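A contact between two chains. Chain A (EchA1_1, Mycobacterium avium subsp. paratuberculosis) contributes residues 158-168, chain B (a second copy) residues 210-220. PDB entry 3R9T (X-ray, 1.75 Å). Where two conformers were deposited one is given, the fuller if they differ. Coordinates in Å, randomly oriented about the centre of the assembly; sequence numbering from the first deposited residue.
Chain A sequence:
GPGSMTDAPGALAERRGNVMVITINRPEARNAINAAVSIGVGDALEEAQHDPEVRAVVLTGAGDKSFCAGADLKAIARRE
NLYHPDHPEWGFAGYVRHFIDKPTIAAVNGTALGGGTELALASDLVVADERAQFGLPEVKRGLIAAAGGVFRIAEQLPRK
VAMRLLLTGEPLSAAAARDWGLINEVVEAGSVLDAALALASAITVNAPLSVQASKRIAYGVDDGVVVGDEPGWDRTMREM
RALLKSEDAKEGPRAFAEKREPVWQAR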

# COMPACT_ATOMS: atom_id res chain seq x y z
N PRO A 158 -4.48 -4.69 -0.31
CA PRO A 158 -4.99 -3.51 -1.01
C PRO A 158 -6.19 -2.95 -0.28
O PRO A 158 -6.96 -3.74 0.22
N ARG A 159 -6.32 -1.63 -0.17
CA ARG A 159 -7.41 -0.99 0.58
C ARG A 159 -8.79 -1.60 0.39
O ARG A 159 -9.43 -1.95 1.38
N LYS A 160 -9.24 -1.74 -0.85
CA LYS A 160 -10.58 -2.27 -1.12
C LYS A 160 -10.76 -3.71 -0.64
O LYS A 160 -11.79 -4.05 -0.05
N VAL A 161 -9.74 -4.53 -0.82
CA VAL A 161 -9.75 -5.93 -0.37
C VAL A 161 -9.77 -6.01 1.17
O VAL A 161 -10.56 -6.77 1.76
N ALA A 162 -8.93 -5.19 1.80
CA ALA A 162 -8.95 -5.04 3.24
C ALA A 162 -10.30 -4.61 3.80
O ALA A 162 -10.76 -5.14 4.83
N MET A 163 -10.92 -3.63 3.16
CA MET A 163 -12.16 -3.09 3.68
C MET A 163 -13.26 -4.14 3.58
O MET A 163 -14.11 -4.24 4.47
N ARG A 164 -13.25 -4.97 2.54
CA ARG A 164 -14.23 -6.07 2.44
C ARG A 164 -14.06 -7.03 3.61
O ARG A 164 -15.05 -7.46 4.22
N LEU A 165 -12.82 -7.38 3.92
CA LEU A 165 -12.54 -8.29 5.03
C LEU A 165 -13.02 -7.71 6.35
O LEU A 165 -13.69 -8.37 7.15
N LEU A 166 -12.68 -6.45 6.55
CA LEU A 166 -12.98 -5.77 7.79
C LEU A 166 -14.48 -5.61 8.02
O LEU A 166 -14.94 -5.87 9.14
N LEU A 167 -15.23 -5.19 7.01
CA LEU A 167 -16.62 -4.84 7.19
C LEU A 167 -17.56 -6.03 7.06
O LEU A 167 -18.59 -6.04 7.72
N THR A 168 -17.21 -7.05 6.26
CA THR A 168 -18.07 -8.25 6.15
C THR A 168 -17.81 -9.26 7.28
O THR A 168 -18.71 -10.01 7.67
N SER B 210 -19.92 -1.88 15.62
CA SER B 210 -18.63 -2.47 15.26
C SER B 210 -18.21 -2.04 13.86
O SER B 210 -17.06 -1.74 13.62
N VAL B 211 -19.16 -2.04 12.92
CA VAL B 211 -18.85 -1.66 11.52
C VAL B 211 -18.43 -0.18 11.46
O VAL B 211 -17.44 0.19 10.81
N GLN B 212 -19.20 0.64 12.17
CA GLN B 212 -19.00 2.10 12.25
C GLN B 212 -17.65 2.41 12.89
O GLN B 212 -16.87 3.20 12.34
N ALA B 213 -17.36 1.76 14.01
CA ALA B 213 -16.09 1.97 14.69
C ALA B 213 -14.92 1.50 13.83
O ALA B 213 -13.86 2.14 13.78
N SER B 214 -15.10 0.36 13.15
CA SER B 214 -14.05 -0.18 12.28
C SER B 214 -13.73 0.79 11.15
O SER B 214 -12.57 1.01 10.83
N LYS B 215 -14.76 1.38 10.57
CA LYS B 215 -14.55 2.41 9.54
C LYS B 215 -13.79 3.61 10.05
O LYS B 215 -12.85 4.07 9.40
N ARG B 216 -14.17 4.14 11.20
CA ARG B 216 -13.51 5.32 11.73
C ARG B 216 -12.03 5.03 11.96
O ARG B 216 -11.19 5.87 11.63
N ILE B 217 -11.71 3.86 12.51
CA ILE B 217 -10.31 3.57 12.80
C ILE B 217 -9.52 3.33 11.51
O ILE B 217 -8.43 3.85 11.37
N ALA B 218 -10.08 2.57 10.57
CA ALA B 218 -9.39 2.20 9.33
C ALA B 218 -9.04 3.40 8.48
O ALA B 218 -8.05 3.38 7.75
N TYR B 219 -9.88 4.43 8.54
CA TYR B 219 -9.60 5.66 7.78
C TYR B 219 -8.96 6.76 8.62
O TYR B 219 -8.71 7.83 8.10
N GLY B 220 -8.65 6.51 9.89
CA GLY B 220 -8.01 7.54 10.71
C GLY B 220 -8.85 8.78 10.89
O GLY B 220 -8.39 9.89 10.68

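Helix 159-168 of chain A packs against helix 210-218 of chain B. The two run roughly antiparallel, at 150°, and their axes come within 9.8 Å. Arg A159, Met A163 and Leu A166 point toward chain B. Leu A167 starts sideways, but its end comes nearer. From chain B, Ser B214 and Ala B218 point toward chain A, and the ring of Tyr B219 reaches in from a sideways start.

Apolar contacts come first. Leu A167 (m, t) places CD2 4.1 Å from CG1 of Val B211 (t) and 4.1 Å from CG of Lys B215. Leu A166 (t, p) sets CD2 3.8 Å from CB of Ala B218. CG of Leu A166 lies 3.9 Å from CB of Ser B214. Met A163 is m at all three chi angles. This bent chain brings SD of Met A163 4.0 Å from CB of Ala B218 and CE of Met A163 4.0 Å from CE1 of Tyr B219. SD of Met A163 also approaches the Tyr B219 ring obliquely, 4.8 Å from its centroid.

The direct polar link is made by Arg A159 (t, p, p). NH2 of Arg A159 donates to O of Ala B218 at 3.2 Å. NH1 of Arg A159 adds a weak bond to the same Ala B218 O at 3.4 Å. The Ala B218 carbonyl oxygen lies at the guanidinium edge, near its plane, where the N-H groups point. Tyr B219 (chi1 m) covers one guanidinium face, with CE2 3.7 Å from NH2 of Arg A159. NH2 of Arg A159 also donates weakly to SD of Met A163 at 3.5 Å.

Ser B214 (m) turns OG back to its own helix, 2.8 Å from O of Ser B210.

Two waters bridge the chains. Water 1 accepts from NH1 of Arg A159 (3.2 Å) and donates to O of Ala B218 (2.9 Å). Water 2 accepts from NZ of Lys A160 (3.1 Å) and donates to OH of Tyr B219 (3.0 Å).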

# COMPACT_ATOMS: atom_id res chain seq x y z
CB PRO A 158 -5.42 -4.08 -2.36
CG PRO A 158 -4.51 -5.25 -2.57
CD PRO A 158 -4.41 -5.86 -1.20
CB ARG A 159 -7.43 0.50 0.21
CG ARG A 159 -8.64 1.30 0.65
CD ARG A 159 -8.80 1.37 2.13
NE ARG A 159 -7.83 2.29 2.75
CZ ARG A 159 -7.75 2.54 4.06
NH1 ARG A 159 -6.82 3.37 4.53
NH2 ARG A 159 -8.59 1.96 4.92
CB LYS A 160 -10.89 -2.11 -2.61
CG LYS A 160 -10.96 -0.65 -3.06
CD LYS A 160 -12.29 -0.13 -2.76
CE LYS A 160 -12.51 1.33 -3.18
NZ LYS A 160 -11.82 2.48 -2.48
CB VAL A 161 -8.52 -6.67 -0.94
CG1 VAL A 161 -8.49 -8.14 -0.47
CG2 VAL A 161 -8.55 -6.61 -2.48
CB ALA A 162 -7.88 -4.04 3.66
CB MET A 163 -12.56 -1.80 2.97
CG MET A 163 -11.61 -0.64 3.21
SD MET A 163 -11.36 -0.26 4.95
CE MET A 163 -13.07 -0.19 5.38
CB ARG A 164 -14.12 -6.81 1.09
CG ARG A 164 -15.13 -8.00 0.90
CD ARG A 164 -14.99 -8.77 -0.46
NE ARG A 164 -16.11 -8.48 -1.36
CZ ARG A 164 -16.27 -8.89 -2.63
NH1 ARG A 164 -17.35 -8.49 -3.27
NH2 ARG A 164 -15.40 -9.66 -3.28
CB LEU A 165 -11.04 -8.60 5.06
CG LEU A 165 -10.55 -9.73 5.95
CD1 LEU A 165 -9.30 -10.36 5.35
CD2 LEU A 165 -10.25 -9.21 7.34
CB LEU A 166 -12.24 -4.43 7.80
CG LEU A 166 -12.33 -3.61 9.08
CD1 LEU A 166 -11.62 -4.36 10.21
CD2 LEU A 166 -11.72 -2.25 8.83
CB LEU A 167 -17.01 -3.73 6.22
CG LEU A 167 -16.15 -2.46 6.31
CD1 LEU A 167 -16.60 -1.45 5.26
CD2 LEU A 167 -16.16 -1.81 7.72
CB THR A 168 -17.89 -9.02 4.79
OG1 THR A 168 -16.57 -9.58 4.70
CG2 THR A 168 -18.20 -8.10 3.57
CB SER B 210 -18.72 -3.99 15.28
OG SER B 210 -19.01 -4.47 16.57
CB VAL B 211 -20.08 -1.96 10.59
CG1 VAL B 211 -19.94 -1.28 9.19
CG2 VAL B 211 -20.31 -3.47 10.47
CB GLN B 212 -20.16 2.75 13.00
CG GLN B 212 -21.41 2.68 12.16
CD GLN B 212 -22.70 3.02 12.85
OE1 GLN B 212 -23.77 2.73 12.30
NE2 GLN B 212 -22.64 3.63 14.01
CB ALA B 213 -16.07 1.25 16.02
CB SER B 214 -14.44 -1.54 11.69
OG SER B 214 -14.55 -2.52 12.70
CB LYS B 215 -15.87 2.93 8.95
CG LYS B 215 -16.32 2.26 7.69
CD LYS B 215 -17.40 3.09 6.92
CE LYS B 215 -16.86 4.27 6.13
NZ LYS B 215 -17.85 4.76 5.07
CB ARG B 216 -14.17 5.82 13.00
CG ARG B 216 -15.55 6.39 12.78
CD ARG B 216 -16.09 7.07 13.98
NE ARG B 216 -16.35 6.15 15.07
CZ ARG B 216 -17.53 5.61 15.36
NH1 ARG B 216 -17.62 4.80 16.39
NH2 ARG B 216 -18.62 5.88 14.64
CB ILE B 217 -10.15 2.34 13.69
CG1 ILE B 217 -10.75 2.57 15.06
CG2 ILE B 217 -8.66 1.99 13.84
CD1 ILE B 217 -11.22 1.29 15.76
CB ALA B 218 -10.24 1.22 8.51
CB TYR B 219 -10.86 6.20 7.11
CG TYR B 219 -11.34 5.33 5.98
CD1 TYR B 219 -12.49 4.58 6.12
CD2 TYR B 219 -10.64 5.24 4.77
CE1 TYR B 219 -12.94 3.75 5.09
CE2 TYR B 219 -11.09 4.39 3.72
CZ TYR B 219 -12.24 3.66 3.90
OH TYR B 219 -12.72 2.84 2.88
O HOH W 1 -5.88 5.17 6.95
O HOH W 2 -11.83 1.35 0.41